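Local coordinates for cupin 2, conserved barrel domain protein (Shewanella frigidimarina, PDB 2PFW) that is of unknown function but has the conserved beta-barrel of the RmlC-like cupins and assembles as a pair of identical subunits, at residues H7-G11 with E12-I16. Residues are numbered along the deposited sequence; the frame is centred on the assembly and turned at random.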
# COMPACT_ATOMS: atom_id res chain seq x y z
N HIS A 7 11.13 -8.69 7.55
CA HIS A 7 9.70 -8.76 7.82
C HIS A 7 9.17 -7.45 8.40
O HIS A 7 7.96 -7.20 8.37
CB HIS A 7 9.38 -9.91 8.77
CG HIS A 7 9.65 -11.26 8.19
ND1 HIS A 7 9.73 -12.40 8.96
CD2 HIS A 7 9.87 -11.66 6.91
CE1 HIS A 7 9.98 -13.44 8.19
NE2 HIS A 7 10.07 -13.02 6.94
N PHE A 8 10.08 -6.64 8.93
CA PHE A 8 9.72 -5.38 9.56
C PHE A 8 10.52 -4.23 8.96
O PHE A 8 11.71 -4.35 8.69
CB PHE A 8 9.96 -5.43 11.07
CG PHE A 8 9.00 -6.33 11.83
CD1 PHE A 8 7.75 -5.90 12.20
CD2 PHE A 8 9.39 -7.61 12.19
CE1 PHE A 8 6.89 -6.71 12.91
CE2 PHE A 8 8.53 -8.44 12.90
CZ PHE A 8 7.28 -7.99 13.26
N SER A 9 9.87 -3.08 8.76
CA SER A 9 10.63 -1.89 8.36
C SER A 9 10.17 -0.67 9.16
O SER A 9 8.98 -0.44 9.33
CB SER A 9 10.47 -1.63 6.86
OG SER A 9 11.20 -2.58 6.10
N PHE A 10 11.14 0.08 9.66
CA PHE A 10 10.94 1.32 10.39
C PHE A 10 11.23 2.53 9.50
O PHE A 10 12.36 2.64 9.02
CB PHE A 10 11.87 1.35 11.59
CG PHE A 10 11.48 0.40 12.71
CD1 PHE A 10 10.25 0.53 13.32
CD2 PHE A 10 12.34 -0.60 13.12
CE1 PHE A 10 9.87 -0.31 14.35
CE2 PHE A 10 11.97 -1.44 14.15
CZ PHE A 10 10.74 -1.30 14.76
N GLY A 11 10.25 3.38 9.29
CA GLY A 11 10.35 4.53 8.41
C GLY A 11 11.57 5.38 8.70
O GLY A 11 12.11 6.03 7.81
N GLU A 12 12.03 5.39 9.95
CA GLU A 12 13.12 6.26 10.37
C GLU A 12 14.48 5.65 10.10
O GLU A 12 15.50 6.33 10.26
CB GLU A 12 12.98 6.59 11.87
CG GLU A 12 11.64 7.15 12.28
CD GLU A 12 11.31 8.48 11.62
OE1 GLU A 12 12.18 9.37 11.58
OE2 GLU A 12 10.16 8.63 11.15
N GLN A 13 14.55 4.37 9.70
CA GLN A 13 15.88 3.83 9.39
C GLN A 13 16.05 3.54 7.90
O GLN A 13 17.13 3.79 7.35
CB GLN A 13 16.17 2.55 10.17
CG GLN A 13 15.67 2.52 11.60
CD GLN A 13 16.00 1.20 12.27
OE1 GLN A 13 15.18 0.29 12.35
NE2 GLN A 13 17.23 1.08 12.77
N THR A 14 15.03 3.02 7.23
CA THR A 14 15.20 2.62 5.84
C THR A 14 15.63 3.81 4.99
O THR A 14 15.04 4.89 5.08
CB THR A 14 13.93 2.04 5.19
OG1 THR A 14 13.25 1.10 6.03
CG2 THR A 14 14.35 1.27 3.93
N GLU A 15 16.66 3.65 4.16
CA GLU A 15 17.15 4.80 3.40
C GLU A 15 16.04 5.36 2.51
O GLU A 15 15.27 4.62 1.89
CB GLU A 15 18.38 4.45 2.56
CG GLU A 15 18.84 5.55 1.62
CD GLU A 15 19.72 6.60 2.27
OE1 GLU A 15 19.38 7.04 3.39
OE2 GLU A 15 20.75 6.99 1.67
N ILE A 16 15.96 6.68 2.45
CA ILE A 16 15.16 7.37 1.44
C ILE A 16 16.07 7.76 0.27
O ILE A 16 17.04 8.48 0.45
CB ILE A 16 14.44 8.59 2.04
CG1 ILE A 16 13.49 8.21 3.19
CG2 ILE A 16 13.71 9.37 0.97
CD1 ILE A 16 13.28 9.30 4.22
O HOH W 1 14.45 -0.99 9.67
O HOH W 2 14.63 7.02 6.75
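Phe10 and Gln13 lie side by side on one flank of a tight bend, pointing the same way, and the amide oxygen does the touching. Gln13 OE1 reaches the ring edge near its plane, 3.1 Å from Phe10 CD2, where the oxygen meets the slightly positive rim of the ring; ring and amide planes are 47° apart. With CG beside its own backbone N (chi1 -38°) and the chain then running straight on (chi2 179°), Gln13 carries OE1 back past Phe10 CB. A water donates to Gln13 OE1 at 3.1 Å and takes a weak bond from Phe10 N, a loose link from the amide to the backbone.

At the bend itself, Phe10 O accepts two backbone hydrogen bonds. Thr14 N meets Phe10 O almost in line with the carbonyl at 3.2 Å, while Gln13 N, 2.9 Å from Phe10 O, comes from above the carbonyl plane. A second water bridges Gly11 O and Thr14 O, and Gln26 NE2 bonds to both oxygens.

With an alanine at Phe10, Gln13 OE1 would probably lose its aromatic edge, the amide would be likely to swing more freely, and the packing on Asp80 of the second subunit would probably be reduced.

Gly11 and Glu12 hold the helical angles of a type I beta-turn, which the Thr14 bond extends into an alpha-turn; it follows strand 8-9, which joins a sheet of the second subunit in this cupin dimer.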